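Local coordinates for protein response regulator (Colwellia psychrerythraea, PDB 3EQZ) that probably acts in two-component signal transduction through a CheY-like receiver domain, at residues N4-D10 against Q47-D53; I22-F27 against L119-S123; A75-S81 against L100-F106. All blocks are in the same frame, centred on the assembly; numbering follows the deposited sequence.

Contact 1 of 3, residues N4-D10 against Q47-D53; sequences NRVFIVD and QDIIILD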
loop_
_atom_site.group_PDB
_atom_site.type_symbol
_atom_site.label_atom_id
_atom_site.label_comp_id
_atom_site.label_asym_id
_atom_site.label_seq_id
_atom_site.Cartn_x
_atom_site.Cartn_y
_atom_site.Cartn_z
ATOM N N ASN B 4 2.015 8.509 32.839
ATOM C CA ASN B 4 2.449 9.166 31.597
ATOM C C ASN B 4 1.457 10.240 31.170
ATOM O O ASN B 4 0.229 10.117 31.367
ATOM C CB ASN B 4 2.593 8.179 30.423
ATOM C CG ASN B 4 3.474 6.960 30.747
ATOM O OD1 ASN B 4 3.225 6.257 31.719
ATOM N ND2 ASN B 4 4.458 6.676 29.887
ATOM N N ARG B 5 1.970 11.302 30.569
ATOM C CA ARG B 5 1.073 12.236 29.917
ATOM C C ARG B 5 0.542 11.597 28.612
ATOM O O ARG B 5 1.319 10.994 27.854
ATOM C CB ARG B 5 1.777 13.570 29.652
ATOM C CG ARG B 5 2.360 14.258 30.931
ATOM C CD ARG B 5 2.903 15.686 30.621
ATOM N NE ARG B 5 3.939 15.651 29.576
ATOM C CZ ARG B 5 4.559 16.736 29.099
ATOM N NH1 ARG B 5 4.259 17.930 29.593
ATOM N NH2 ARG B 5 5.473 16.645 28.145
ATOM N N VAL B 6 -0.761 11.705 28.385
ATOM C CA VAL B 6 -1.367 11.298 27.109
ATOM C C VAL B 6 -1.906 12.578 26.487
ATOM O O VAL B 6 -2.527 13.374 27.186
ATOM C CB VAL B 6 -2.488 10.270 27.297
ATOM C CG1 VAL B 6 -3.121 9.895 25.949
ATOM C CG2 VAL B 6 -1.947 9.025 28.005
ATOM N N PHE B 7 -1.609 12.815 25.219
ATOM C CA PHE B 7 -2.146 13.975 24.493
ATOM C C PHE B 7 -3.032 13.458 23.405
ATOM O O PHE B 7 -2.564 12.671 22.554
ATOM C CB PHE B 7 -1.010 14.793 23.879
ATOM C CG PHE B 7 -0.095 15.398 24.920
ATOM C CD1 PHE B 7 -0.406 16.622 25.521
ATOM C CD2 PHE B 7 1.059 14.745 25.327
ATOM C CE1 PHE B 7 0.428 17.195 26.525
ATOM C CE2 PHE B 7 1.912 15.318 26.333
ATOM C CZ PHE B 7 1.582 16.536 26.935
ATOM N N ILE B 8 -4.288 13.871 23.433
ATOM C CA ILE B 8 -5.247 13.525 22.411
ATOM C C ILE B 8 -5.374 14.697 21.433
ATOM O O ILE B 8 -5.730 15.813 21.843
ATOM C CB ILE B 8 -6.658 13.254 22.998
ATOM C CG1 ILE B 8 -6.596 12.063 23.942
ATOM C CG2 ILE B 8 -7.704 13.008 21.846
ATOM C CD1 ILE B 8 -7.795 11.918 24.880
ATOM N N VAL B 9 -5.078 14.436 20.157
ATOM C CA VAL B 9 -5.113 15.475 19.127
ATOM C C VAL B 9 -6.175 15.118 18.056
ATOM O O VAL B 9 -6.020 14.180 17.257
ATOM C CB VAL B 9 -3.719 15.687 18.528
ATOM C CG1 VAL B 9 -3.674 16.934 17.650
ATOM C CG2 VAL B 9 -2.664 15.713 19.664
ATOM N N ASP B 10 -7.269 15.872 18.053
ATOM C CA ASP B 10 -8.416 15.525 17.221
ATOM C C ASP B 10 -9.282 16.744 17.237
ATOM O O ASP B 10 -9.710 17.184 18.317
ATOM C CB ASP B 10 -9.172 14.372 17.880
ATOM C CG ASP B 10 -10.333 13.834 17.025
ATOM O OD1 ASP B 10 -10.683 14.433 15.961
ATOM O OD2 ASP B 10 -10.873 12.767 17.424
ATOM N N GLN B 47 8.485 9.528 27.374
ATOM C CA GLN B 47 7.390 8.824 28.076
ATOM C C GLN B 47 5.984 9.318 27.728
ATOM O O GLN B 47 4.987 8.727 28.159
ATOM C CB GLN B 47 7.614 8.870 29.622
ATOM C CG GLN B 47 9.134 8.868 30.036
ATOM C CD GLN B 47 9.713 10.334 30.142
ATOM O OE1 GLN B 47 9.308 11.120 31.023
ATOM N NE2 GLN B 47 10.632 10.692 29.246
ATOM N N ASP B 48 5.893 10.407 26.965
ATOM C CA ASP B 48 4.595 10.908 26.507
ATOM C C ASP B 48 3.982 9.951 25.431
ATOM O O ASP B 48 4.717 9.306 24.657
ATOM C CB ASP B 48 4.707 12.344 25.963
ATOM C CG ASP B 48 5.188 13.356 27.049
ATOM O OD1 ASP B 48 4.895 13.165 28.278
ATOM O OD2 ASP B 48 5.877 14.339 26.679
ATOM N N ILE B 49 2.664 9.851 25.433
ATOM C CA ILE B 49 1.902 9.074 24.455
ATOM C C ILE B 49 0.957 10.026 23.703
ATOM O O ILE B 49 0.221 10.792 24.313
ATOM C CB ILE B 49 1.040 8.046 25.145
ATOM C CG1 ILE B 49 1.935 7.025 25.879
ATOM C CG2 ILE B 49 0.148 7.344 24.107
ATOM C CD1 ILE B 49 1.212 6.416 27.136
ATOM N N ILE B 50 1.013 10.014 22.385
ATOM C CA ILE B 50 0.205 10.931 21.575
ATOM C C ILE B 50 -0.817 10.087 20.827
ATOM O O ILE B 50 -0.438 9.131 20.129
ATOM C CB ILE B 50 1.054 11.667 20.536
ATOM C CG1 ILE B 50 2.197 12.431 21.244
ATOM C CG2 ILE B 50 0.186 12.547 19.628
ATOM C CD1 ILE B 50 3.295 12.870 20.246
ATOM N N ILE B 51 -2.091 10.409 20.979
ATOM C CA ILE B 51 -3.123 9.770 20.171
ATOM C C ILE B 51 -3.536 10.781 19.136
ATOM O O ILE B 51 -4.066 11.842 19.467
ATOM C CB ILE B 51 -4.315 9.277 21.015
ATOM C CG1 ILE B 51 -3.831 8.319 22.131
ATOM C CG2 ILE B 51 -5.432 8.689 20.140
ATOM C CD1 ILE B 51 -4.988 7.901 23.123
ATOM N N LEU B 52 -3.258 10.458 17.874
ATOM C CA LEU B 52 -3.399 11.418 16.789
ATOM C C LEU B 52 -4.481 10.974 15.795
ATOM O O LEU B 52 -4.340 9.902 15.164
ATOM C CB LEU B 52 -2.065 11.622 16.058
ATOM C CG LEU B 52 -2.078 12.564 14.802
ATOM C CD1 LEU B 52 -2.589 14.007 15.133
ATOM C CD2 LEU B 52 -0.701 12.649 14.074
ATOM N N ASP B 53 -5.569 11.755 15.678
ATOM C CA ASP B 53 -6.548 11.482 14.632
ATOM C C ASP B 53 -5.999 12.099 13.361
ATOM O O ASP B 53 -5.524 13.209 13.408
ATOM C CB ASP B 53 -7.969 12.031 14.945
ATOM C CG ASP B 53 -9.033 11.574 13.888
ATOM O OD1 ASP B 53 -9.844 10.650 14.186
ATOM O OD2 ASP B 53 -9.032 12.091 12.748
HETATM O O HOH W 1 -10.699 10.072 16.717
HETATM O O HOH W 2 -11.427 14.106 13.353
#
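Strands 6-9 and 49-53 are parallel neighbours at the heart of the CheY-like receiver fold. A ladder of backbone hydrogen bonds joins them, from Ile49 N to Arg5 O (3.0 Å) up to Asp53 N to Val9 O (2.9 Å). Val6, Ile8, Ile49 and Ile51 share one face, where Val6, in rotamer t, brings CG1 within 3.9 Å of Ile51 CD1. On the other, Leu52 (t at chi1, p at chi2) swings CD1 to 4.0 Å from Val9 CB. Arg5 extends across to Asp48 in a two-pronged salt bridge, NE to OD1 at 3.0 Å and NH2 to OD2 at 2.8 Å; Asp48 OD2 also hydrogen-bonds to Asn45 N. The Phe7 ring turns its edge to that carboxylate. Asp10 and Asp53, both t at chi1, line the acidic pocket familiar from receiver domains, where Asp53 is salt-bridged to Lys108. Thr15 and Asp12 engage Asp10, Met55 engages Asp53, and one water donates to both Asp10 OD2 (2.8 Å) and Asp53 OD1 (2.7 Å).

Contact 2 of 3, residues I22-F27 against L119-S123; sequences IVEPIF and LTSLS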
loop_
_atom_site.group_PDB
_atom_site.type_symbol
_atom_site.label_atom_id
_atom_site.label_comp_id
_atom_site.label_asym_id
_atom_site.label_seq_id
_atom_site.Cartn_x
_atom_site.Cartn_y
_atom_site.Cartn_z
ATOM N N ILE B 22 -12.269 7.269 27.423
ATOM C CA ILE B 22 -11.653 5.963 27.460
ATOM C C ILE B 22 -10.275 6.007 28.120
ATOM O O ILE B 22 -9.890 5.096 28.815
ATOM C CB ILE B 22 -11.549 5.351 26.017
ATOM C CG1 ILE B 22 -12.916 4.884 25.560
ATOM C CG2 ILE B 22 -10.588 4.142 25.991
ATOM C CD1 ILE B 22 -13.076 4.913 24.070
ATOM N N VAL B 23 -9.525 7.088 27.911
ATOM C CA VAL B 23 -8.172 7.169 28.443
ATOM C C VAL B 23 -8.127 7.553 29.923
ATOM O O VAL B 23 -7.230 7.133 30.672
ATOM C CB VAL B 23 -7.305 8.221 27.649
ATOM C CG1 VAL B 23 -5.973 8.463 28.357
ATOM C CG2 VAL B 23 -7.097 7.808 26.151
ATOM N N GLU B 24 -9.034 8.411 30.341
ATOM C CA GLU B 24 -8.818 9.015 31.640
ATOM C C GLU B 24 -8.851 8.011 32.811
ATOM O O GLU B 24 -8.092 8.145 33.755
ATOM C CB GLU B 24 -9.827 10.139 31.877
ATOM C CG GLU B 24 -9.410 11.068 33.006
ATOM C CD GLU B 24 -10.153 12.422 32.962
ATOM O OE1 GLU B 24 -11.181 12.508 32.254
ATOM O OE2 GLU B 24 -9.701 13.392 33.615
ATOM N N PRO B 25 -9.737 6.994 32.762
ATOM C CA PRO B 25 -9.688 6.052 33.901
ATOM C C PRO B 25 -8.372 5.309 33.969
ATOM O O PRO B 25 -8.035 4.733 35.013
ATOM C CB PRO B 25 -10.835 5.057 33.587
ATOM C CG PRO B 25 -11.853 5.900 32.869
ATOM C CD PRO B 25 -10.945 6.794 31.943
ATOM N N ILE B 26 -7.617 5.301 32.877
ATOM C CA ILE B 26 -6.403 4.508 32.837
ATOM C C ILE B 26 -5.173 5.394 33.004
ATOM O O ILE B 26 -4.271 5.052 33.751
ATOM C CB ILE B 26 -6.297 3.673 31.497
ATOM C CG1 ILE B 26 -7.553 2.794 31.347
ATOM C CG2 ILE B 26 -5.000 2.872 31.492
ATOM C CD1 ILE B 26 -7.855 2.209 29.970
ATOM N N PHE B 27 -5.116 6.512 32.274
ATOM C CA PHE B 27 -4.003 7.447 32.412
ATOM C C PHE B 27 -4.618 8.768 32.828
ATOM O O PHE B 27 -5.134 9.501 31.988
ATOM C CB PHE B 27 -3.268 7.680 31.062
ATOM C CG PHE B 27 -2.444 6.517 30.582
ATOM C CD1 PHE B 27 -1.081 6.468 30.824
ATOM C CD2 PHE B 27 -3.040 5.470 29.877
ATOM C CE1 PHE B 27 -0.303 5.381 30.383
ATOM C CE2 PHE B 27 -2.259 4.377 29.418
ATOM C CZ PHE B 27 -0.890 4.328 29.676
ATOM N N LEU B 119 -4.646 0.188 26.032
ATOM C CA LEU B 119 -4.099 1.172 26.971
ATOM C C LEU B 119 -3.861 0.540 28.356
ATOM O O LEU B 119 -2.911 0.872 29.048
ATOM C CB LEU B 119 -5.034 2.359 27.094
ATOM C CG LEU B 119 -5.223 3.222 25.811
ATOM C CD1 LEU B 119 -6.274 4.279 26.024
ATOM C CD2 LEU B 119 -3.902 3.867 25.427
ATOM N N THR B 120 -4.730 -0.363 28.770
ATOM C CA THR B 120 -4.464 -1.122 29.986
ATOM C C THR B 120 -3.126 -1.863 29.916
ATOM O O THR B 120 -2.284 -1.686 30.810
ATOM C CB THR B 120 -5.640 -2.048 30.321
ATOM O OG1 THR B 120 -6.814 -1.237 30.461
ATOM C CG2 THR B 120 -5.411 -2.865 31.640
ATOM N N SER B 121 -2.870 -2.652 28.865
ATOM C CA SER B 121 -1.548 -3.313 28.831
ATOM C C SER B 121 -0.397 -2.285 28.755
ATOM O O SER B 121 0.693 -2.497 29.323
ATOM C CB SER B 121 -1.427 -4.314 27.679
ATOM O OG SER B 121 -1.442 -3.626 26.434
ATOM N N LEU B 122 -0.641 -1.171 28.065
ATOM C CA LEU B 122 0.390 -0.152 27.878
ATOM C C LEU B 122 0.798 0.409 29.242
ATOM O O LEU B 122 1.997 0.557 29.554
ATOM C CB LEU B 122 -0.090 0.945 26.905
ATOM C CG LEU B 122 0.928 2.029 26.528
ATOM C CD1 LEU B 122 2.177 1.412 25.936
ATOM C CD2 LEU B 122 0.335 3.113 25.561
ATOM N N SER B 123 -0.216 0.673 30.060
ATOM C CA SER B 123 -0.041 1.152 31.420
ATOM C C SER B 123 0.732 0.147 32.279
ATOM O O SER B 123 1.655 0.503 32.973
ATOM C CB SER B 123 -1.406 1.332 32.037
ATOM O OG SER B 123 -1.329 1.971 33.278
#
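Start with the apolar packing, because it carries nearly all of this contact between the end of helix 13-23, with the turn after it, and the last turns of helix 112-124. Leu119 is the central piece. Its CD1 presses on Val23 CG2 at 3.6 Å and reaches Ile22 CG2 at 4.3 Å, while its CB lies 4.0 Å from Ile26 CD1 and 4.1 Å from Phe27 CE2. Phe27 drives its ring toward the helix: CZ is 4.3 Å from Leu122 CG and 3.8 Å from Ser123 CB, and the backbone carbon of Leu122 lies at the ring edge. Ile26 points straight across, resting its CG2 3.9 Å from Ser123 CB.

The polar groups find partners outside the contact or within their own segment. Leu119 O accepts Ser123 N at 2.9 Å in the helix, and Ile26 CG2 (3.8 Å) and Phe27 CE2 (3.6 Å) merely pack against that same carbonyl oxygen. Likewise, Ile26 CD1 sits 3.6 Å from Thr120 OG1, a hydroxyl bonded to Thr116 O; Ser123 OG pairs with Ser2 N. In the other segment, Val23 O receives both Ile26 N (2.9 Å) and Phe27 N (2.7 Å), a tight turn that sets Ile26 and Phe27 against the helix.

Together the segments cover part of one face of the sheet: Val23 lies on Val6, Val30 and Ile51, Phe27 on Val6 and Ile49, and Leu122 on Ile49, so the first and last helices of the domain pack side by side over strands 30-33, 6-9 and 49-53.

Contact 3 of 3, residues A75-S81 against L100-F106; sequences ASLILIS and LNVINTF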
loop_
_atom_site.group_PDB
_atom_site.type_symbol
_atom_site.label_atom_id
_atom_site.label_comp_id
_atom_site.label_asym_id
_atom_site.label_seq_id
_atom_site.Cartn_x
_atom_site.Cartn_y
_atom_site.Cartn_z
ATOM N N ALA B 75 8.342 10.719 21.451
ATOM C CA ALA B 75 7.109 10.298 22.102
ATOM C C ALA B 75 6.510 9.062 21.400
ATOM O O ALA B 75 6.786 8.833 20.259
ATOM C CB ALA B 75 6.065 11.457 22.115
ATOM N N SER B 76 5.728 8.256 22.110
ATOM C CA SER B 76 5.019 7.132 21.464
ATOM C C SER B 76 3.821 7.720 20.761
ATOM O O SER B 76 3.162 8.655 21.290
ATOM C CB SER B 76 4.525 6.112 22.477
ATOM O OG SER B 76 5.603 5.553 23.181
ATOM N N LEU B 77 3.511 7.157 19.590
ATOM C CA LEU B 77 2.443 7.662 18.768
ATOM C C LEU B 77 1.397 6.592 18.423
ATOM O O LEU B 77 1.742 5.461 18.002
ATOM C CB LEU B 77 3.038 8.286 17.507
ATOM C CG LEU B 77 2.156 8.987 16.487
ATOM C CD1 LEU B 77 1.504 10.160 17.125
ATOM C CD2 LEU B 77 3.024 9.408 15.284
ATOM N N ILE B 78 0.129 6.951 18.598
ATOM C CA ILE B 78 -1.001 6.103 18.173
ATOM C C ILE B 78 -1.796 6.874 17.126
ATOM O O ILE B 78 -2.069 8.043 17.324
ATOM C CB ILE B 78 -1.937 5.770 19.339
ATOM C CG1 ILE B 78 -1.199 4.906 20.369
ATOM C CG2 ILE B 78 -3.187 5.114 18.832
ATOM C CD1 ILE B 78 -1.773 4.926 21.836
ATOM N N LEU B 79 -2.105 6.241 15.990
ATOM C CA LEU B 79 -2.786 6.918 14.929
ATOM C C LEU B 79 -4.179 6.390 14.777
ATOM O O LEU B 79 -4.408 5.191 14.838
ATOM C CB LEU B 79 -2.056 6.761 13.607
ATOM C CG LEU B 79 -0.592 7.149 13.584
ATOM C CD1 LEU B 79 -0.021 6.688 12.231
ATOM C CD2 LEU B 79 -0.414 8.716 13.772
ATOM N N ILE B 80 -5.117 7.289 14.541
ATOM C CA ILE B 80 -6.504 6.888 14.420
ATOM C C ILE B 80 -7.111 7.443 13.169
ATOM O O ILE B 80 -6.834 8.583 12.818
ATOM C CB ILE B 80 -7.310 7.325 15.631
ATOM C CG1 ILE B 80 -6.616 6.762 16.913
ATOM C CG2 ILE B 80 -8.766 6.762 15.464
ATOM C CD1 ILE B 80 -7.447 6.798 18.162
ATOM N N SER B 81 -7.894 6.601 12.474
ATOM C CA SER B 81 -8.557 6.992 11.209
ATOM C C SER B 81 -9.362 5.840 10.623
ATOM O O SER B 81 -9.155 4.689 11.014
ATOM C CB SER B 81 -7.473 7.360 10.172
ATOM O OG SER B 81 -8.009 8.213 9.175
ATOM N N LEU B 100 9.569 7.940 13.490
ATOM C CA LEU B 100 8.638 8.079 14.629
ATOM C C LEU B 100 8.268 6.731 15.273
ATOM O O LEU B 100 8.137 5.765 14.574
ATOM C CB LEU B 100 7.360 8.844 14.207
ATOM C CG LEU B 100 7.653 10.293 13.856
ATOM C CD1 LEU B 100 6.397 10.994 13.394
ATOM C CD2 LEU B 100 8.266 11.046 15.070
ATOM N N ASN B 101 8.086 6.691 16.599
ATOM C CA ASN B 101 7.696 5.447 17.286
ATOM C C ASN B 101 6.143 5.211 17.335
ATOM O O ASN B 101 5.486 5.499 18.340
ATOM C CB ASN B 101 8.327 5.387 18.690
ATOM C CG ASN B 101 7.967 4.084 19.480
ATOM O OD1 ASN B 101 7.933 4.063 20.746
ATOM N ND2 ASN B 101 7.724 3.015 18.751
ATOM N N VAL B 102 5.595 4.707 16.221
ATOM C CA VAL B 102 4.183 4.374 16.134
ATOM C C VAL B 102 3.961 3.037 16.829
ATOM O O VAL B 102 4.524 2.017 16.415
ATOM C CB VAL B 102 3.714 4.249 14.683
ATOM C CG1 VAL B 102 2.202 3.946 14.618
ATOM C CG2 VAL B 102 4.058 5.522 13.891
ATOM N N ILE B 103 3.197 3.042 17.911
ATOM C CA ILE B 103 3.009 1.833 18.727
ATOM C C ILE B 103 1.684 1.095 18.425
ATOM O O ILE B 103 1.540 -0.062 18.775
ATOM C CB ILE B 103 3.073 2.168 20.198
ATOM C CG1 ILE B 103 1.998 3.209 20.537
ATOM C CG2 ILE B 103 4.517 2.612 20.597
ATOM C CD1 ILE B 103 1.763 3.288 22.020
ATOM N N ASN B 104 0.772 1.741 17.694
ATOM C CA ASN B 104 -0.440 1.090 17.290
ATOM C C ASN B 104 -1.231 2.045 16.462
ATOM O O ASN B 104 -0.925 3.242 16.470
ATOM C CB ASN B 104 -1.253 0.677 18.540
ATOM C CG ASN B 104 -2.198 -0.509 18.255
ATOM O OD1 ASN B 104 -2.196 -1.062 17.167
ATOM N ND2 ASN B 104 -2.958 -0.906 19.247
ATOM N N THR B 105 -2.211 1.503 15.716
ATOM C CA THR B 105 -3.203 2.258 14.989
ATOM C C THR B 105 -4.607 1.673 15.218
ATOM O O THR B 105 -4.750 0.505 15.564
ATOM C CB THR B 105 -2.931 2.286 13.433
ATOM O OG1 THR B 105 -3.164 0.992 12.871
ATOM C CG2 THR B 105 -1.474 2.731 13.132
ATOM N N PHE B 106 -5.622 2.502 15.049
ATOM C CA PHE B 106 -7.004 2.103 15.249
ATOM C C PHE B 106 -7.861 2.685 14.176
ATOM O O PHE B 106 -7.820 3.879 13.952
ATOM C CB PHE B 106 -7.543 2.639 16.594
ATOM C CG PHE B 106 -6.882 2.019 17.780
ATOM C CD1 PHE B 106 -7.465 0.908 18.430
ATOM C CD2 PHE B 106 -5.657 2.504 18.238
ATOM C CE1 PHE B 106 -6.839 0.309 19.563
ATOM C CE2 PHE B 106 -5.005 1.891 19.357
ATOM C CZ PHE B 106 -5.600 0.796 20.010
HETATM O O HOH W 3 8.605 9.086 18.200
#
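Five backbone hydrogen bonds stitch strand 76-81 to strand 101-107, the shortest from Ile103 N to Leu77 O (2.8 Å) and from Leu77 N to Asn101 O (2.9 Å). The next, Leu79 N to Asn104 O, stretches to 3.3 Å where the register shifts. Leu77 pairs with Val102 but Leu79 with Thr105, so Ile103 is the extra residue of a beta bulge, its psi near -13°. Beyond the bulge the parallel pairing resumes through Phe106 N to Leu79 O (3.0 Å) and Ser81 N to Phe106 O (3.1 Å). At the other end, a water bridges Ala75 O (2.8 Å) and Asn101 N (2.9 Å). Outward from the backbone, Ile78 meets Ile103 CG1 through its CG1 at 3.6 Å, and its CG2 touches the edge of the Phe106 ring at CD2, also 3.6 Å. Helix 87-97, the crossover of this beta-alpha-beta unit, covers Val102 and Thr105. Backbone bonds thus set the register on both sides of the bulge, while Ile78, Ile103 and Phe106 pack together, the last two against helix 112-124.

From the N terminus, the chain lays down strand 6-9, runs through helix 13-23 and strand 30-33, and returns at strand 49-53, where contact 1 closes its loop. Contact 2 opens inside that loop, at 22-27, and closes only at 119-123, so the two cross. Contact 3 opens after contact 1 has closed and is nested within the long loop of contact 2. Strands 49-53 and 76-81 are sheet neighbours, so contacts 1 and 3 join into one parallel sheet, with Ile51 packing on Ile80. Contact 2 lies over it: Val23 meets Ile51 and Leu122 reaches Ile103, holding the end of the first helix and the last helix on the same sheet.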